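Long-range contact in CG1507-PB, isoform B (Drosophila melanogaster, PDB 5FGO), which probably binds purine-rich single-stranded DNA and RNA, this chain being its third PUR repeat, which forms a two-chain assembly: residues F27-G32 with M40-V45. Residues are numbered along the deposited sequence; the frame is centred on the assembly and turned at random.
Sequences FYFDIG and MRISEV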
ATOM      1  N   PHE B  27      -3.957   7.671   6.516  1.00  1.22           N
ATOM      2  CA  PHE B  27      -4.111   6.716   5.422  1.00  0.82           C
ATOM      3  C   PHE B  27      -5.517   6.121   5.316  1.00  0.97           C
ATOM      4  O   PHE B  27      -6.122   5.719   6.309  1.00  1.94           O
ATOM      5  CB  PHE B  27      -3.090   5.603   5.575  1.00  0.42           C
ATOM      6  CG  PHE B  27      -1.682   5.990   5.185  1.00  0.35           C
ATOM      7  CD1 PHE B  27      -1.280   5.936   3.853  1.00  0.61           C
ATOM      8  CD2 PHE B  27      -0.754   6.378   6.131  1.00  0.55           C
ATOM      9  CE1 PHE B  27       0.006   6.245   3.483  1.00  0.44           C
ATOM     10  CE2 PHE B  27       0.555   6.704   5.748  1.00  0.65           C
ATOM     11  CZ  PHE B  27       0.927   6.629   4.432  1.00  0.43           C
ATOM     12  N   TYR B  28      -6.052   6.086   4.106  1.00  0.79           N
ATOM     13  CA  TYR B  28      -7.350   5.466   3.892  1.00  0.98           C
ATOM     14  C   TYR B  28      -7.287   4.307   2.945  1.00  0.96           C
ATOM     15  O   TYR B  28      -6.533   4.341   1.992  1.00  3.39           O
ATOM     16  CB  TYR B  28      -8.347   6.497   3.390  1.00  1.11           C
ATOM     17  CG  TYR B  28      -8.586   7.577   4.414  1.00  2.61           C
ATOM     18  CD1 TYR B  28      -9.484   7.372   5.454  1.00  5.40           C
ATOM     19  CD2 TYR B  28      -7.889   8.772   4.377  1.00  1.07           C
ATOM     20  CE1 TYR B  28      -9.690   8.326   6.409  1.00  5.09           C
ATOM     21  CE2 TYR B  28      -8.094   9.738   5.317  1.00  1.42           C
ATOM     22  CZ  TYR B  28      -8.996   9.515   6.332  1.00  6.05           C
ATOM     23  OH  TYR B  28      -9.213  10.469   7.291  1.00  5.26           O
ATOM     24  N   PHE B  29      -8.090   3.286   3.219  1.00  0.68           N
ATOM     25  CA  PHE B  29      -8.186   2.090   2.390  1.00  0.96           C
ATOM     26  C   PHE B  29      -9.615   1.913   1.952  1.00  1.46           C
ATOM     27  O   PHE B  29     -10.497   1.774   2.796  1.00  3.06           O
ATOM     28  CB  PHE B  29      -7.754   0.854   3.171  1.00  0.97           C
ATOM     29  CG  PHE B  29      -6.389   0.965   3.814  1.00  0.76           C
ATOM     30  CD1 PHE B  29      -6.184   1.808   4.911  1.00  0.50           C
ATOM     31  CD2 PHE B  29      -5.335   0.173   3.370  1.00  0.57           C
ATOM     32  CE1 PHE B  29      -4.952   1.900   5.505  1.00  0.30           C
ATOM     33  CE2 PHE B  29      -4.098   0.238   3.968  1.00  0.60           C
ATOM     34  CZ  PHE B  29      -3.898   1.108   5.034  1.00  0.60           C
ATOM     35  N   ASP B  30      -9.884   2.017   0.664  1.00  0.91           N
ATOM     36  CA  ASP B  30     -11.215   1.702   0.178  1.00  1.58           C
ATOM     37  C   ASP B  30     -11.222   0.755  -1.018  1.00  2.34           C
ATOM     38  O   ASP B  30     -10.278   0.702  -1.788  1.00  3.55           O
ATOM     39  CB  ASP B  30     -12.011   2.975  -0.106  1.00  6.35           C
ATOM     40  CG  ASP B  30     -11.239   3.982  -0.858  1.00 18.23           C
ATOM     41  OD1 ASP B  30     -10.432   4.680  -0.202  1.00 23.28           O
ATOM     42  OD2 ASP B  30     -11.445   4.098  -2.086  1.00 23.23           O
ATOM     43  N   ILE B  31     -12.286  -0.023  -1.137  1.00  1.17           N
ATOM     44  CA  ILE B  31     -12.420  -0.980  -2.206  1.00  1.64           C
ATOM     45  C   ILE B  31     -13.397  -0.511  -3.294  1.00  3.57           C
ATOM     46  O   ILE B  31     -14.390   0.137  -3.011  1.00  5.68           O
ATOM     47  CB  ILE B  31     -12.881  -2.340  -1.641  1.00  3.45           C
ATOM     48  CG1 ILE B  31     -12.017  -2.726  -0.442  1.00  2.40           C
ATOM     49  CG2 ILE B  31     -12.919  -3.422  -2.710  1.00  1.57           C
ATOM     50  CD1 ILE B  31     -10.586  -2.880  -0.761  1.00  1.88           C
ATOM     51  N   GLY B  32     -13.044  -0.728  -4.555  1.00  5.61           N
ATOM     52  CA  GLY B  32     -13.948  -0.417  -5.650  1.00  7.28           C
ATOM     53  C   GLY B  32     -13.853  -1.459  -6.750  1.00  9.19           C
ATOM     54  O   GLY B  32     -12.993  -2.352  -6.699  1.00  5.08           O
HETATM   55  N   MSE B  40      -7.908  -1.999  -4.654  1.00  2.98           N
HETATM   56  CA  MSE B  40      -7.726  -1.311  -3.387  1.00  2.10           C
HETATM   57  C   MSE B  40      -7.025   0.037  -3.608  1.00  5.35           C
HETATM   58  O   MSE B  40      -5.917   0.094  -4.135  1.00  3.82           O
HETATM   59  CB  MSE B  40      -6.908  -2.163  -2.411  1.00  1.98           C
HETATM   60  CG  MSE B  40      -6.851  -1.582  -1.009  1.00  1.22           C
HETATM   61 SE   MSE B  40      -5.478  -2.333   0.121  1.00  1.10          SE
HETATM   62  CE  MSE B  40      -6.089  -4.154  -0.012  1.00  1.26           C
ATOM     63  N   ARG B  41      -7.679   1.121  -3.210  1.00  4.58           N
ATOM     64  CA  ARG B  41      -7.064   2.428  -3.249  1.00  2.47           C
ATOM     65  C   ARG B  41      -6.498   2.744  -1.880  1.00  2.82           C
ATOM     66  O   ARG B  41      -7.211   2.684  -0.888  1.00  1.98           O
ATOM     67  CB  ARG B  41      -8.071   3.493  -3.667  1.00  2.77           C
ATOM     68  CG  ARG B  41      -7.478   4.892  -3.809  1.00  2.17           C
ATOM     69  CD  ARG B  41      -8.544   5.886  -4.232  1.00  5.80           C
ATOM     70  NE  ARG B  41      -9.490   6.106  -3.131  1.00 30.62           N
ATOM     71  CZ  ARG B  41     -10.602   6.844  -3.200  1.00 43.93           C
ATOM     72  NH1 ARG B  41     -10.922   7.483  -4.324  1.00 45.10           N
ATOM     73  NH2 ARG B  41     -11.393   6.952  -2.130  1.00 18.90           N
ATOM     74  N   ILE B  42      -5.214   3.057  -1.813  1.00  2.17           N
ATOM     75  CA  ILE B  42      -4.641   3.477  -0.552  1.00  1.22           C
ATOM     76  C   ILE B  42      -4.300   4.964  -0.671  1.00  1.51           C
ATOM     77  O   ILE B  42      -3.440   5.359  -1.447  1.00  1.52           O
ATOM     78  CB  ILE B  42      -3.409   2.652  -0.182  1.00  0.52           C
ATOM     79  CG1 ILE B  42      -3.707   1.173  -0.364  1.00  0.34           C
ATOM     80  CG2 ILE B  42      -2.945   2.967   1.242  1.00  0.52           C
ATOM     81  CD1 ILE B  42      -2.546   0.280  -0.049  1.00  0.25           C
ATOM     82  N   SER B  43      -4.983   5.798   0.098  1.00  2.14           N
ATOM     83  CA  SER B  43      -4.752   7.227  -0.002  1.00  1.42           C
ATOM     84  C   SER B  43      -3.886   7.770   1.107  1.00  1.16           C
ATOM     85  O   SER B  43      -3.999   7.355   2.250  1.00  1.54           O
ATOM     86  CB  SER B  43      -6.082   7.956  -0.017  1.00  1.27           C
ATOM     87  OG  SER B  43      -6.926   7.390  -1.002  1.00  2.61           O
ATOM     88  N   GLU B  44      -3.028   8.717   0.756  1.00  0.78           N
ATOM     89  CA  GLU B  44      -2.269   9.429   1.747  1.00  0.62           C
ATOM     90  C   GLU B  44      -2.838  10.846   1.724  1.00  1.52           C
ATOM     91  O   GLU B  44      -2.842  11.535   0.692  1.00  2.26           O
ATOM     92  CB  GLU B  44      -0.786   9.419   1.414  1.00  1.12           C
ATOM     93  CG  GLU B  44       0.131   9.942   2.506  1.00  1.12           C
ATOM     94  CD  GLU B  44       1.588   9.946   2.082  1.00  1.06           C
ATOM     95  OE1 GLU B  44       1.934   9.356   1.053  1.00  1.23           O
ATOM     96  OE2 GLU B  44       2.412  10.530   2.792  1.00  7.71           O
ATOM     97  N   VAL B  45      -3.359  11.248   2.870  1.00  1.86           N
ATOM     98  CA  VAL B  45      -4.028  12.523   3.029  1.00  1.22           C
ATOM     99  C   VAL B  45      -3.437  13.295   4.178  1.00  0.87           C
ATOM    100  O   VAL B  45      -3.356  12.774   5.295  1.00  0.77           O
ATOM    101  CB  VAL B  45      -5.524  12.349   3.285  1.00  1.41           C
ATOM    102  CG1 VAL B  45      -6.170  13.712   3.494  1.00  1.08           C
ATOM    103  CG2 VAL B  45      -6.164  11.603   2.141  1.00  1.05           C
TER
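With CG between the backbone N and the carbonyl carbon (chi1 46°), D30 brings its carboxylate up against R41, whose chain runs extended from CB and bends at chi3 (70°) to cross it. The salt bridge runs from D30 OD2 to R41 NH2 at 2.9 Å. NH2 also donates to D30 OD1 from above the carboxylate plane (3.1 Å), and the two planes stand 77° apart, with OD2 over one face of the guanidinium. Beneath this pair, D30 and R41 exchange two backbone hydrogen bonds, as do Y28 and S43, in the antiparallel hairpin of strands 25-34 and 37-46. The face of F27, F29, I31, M40 and I42 is largely apolar: I42 CG2 sits over one face of the F29 ring, 4.0 Å from CE2, while SE of selenomethionine M40 meets the ring edge at CD2 (4.1 Å), a Met-aromatic contact. F27 lies alongside E44, CE1 to CG 3.8 Å; E44 OE2 forms a salt bridge with K25 of the same chain and OE1 a hydrogen bond with T54 N of the second subunit, whose F63 and Y70 pack on F29. An alanine at D30 would probably leave the R41 guanidinium without this carboxylate and freer to turn. One face thus carries an ion pair, the other a mainly apolar patch at the dimer interface.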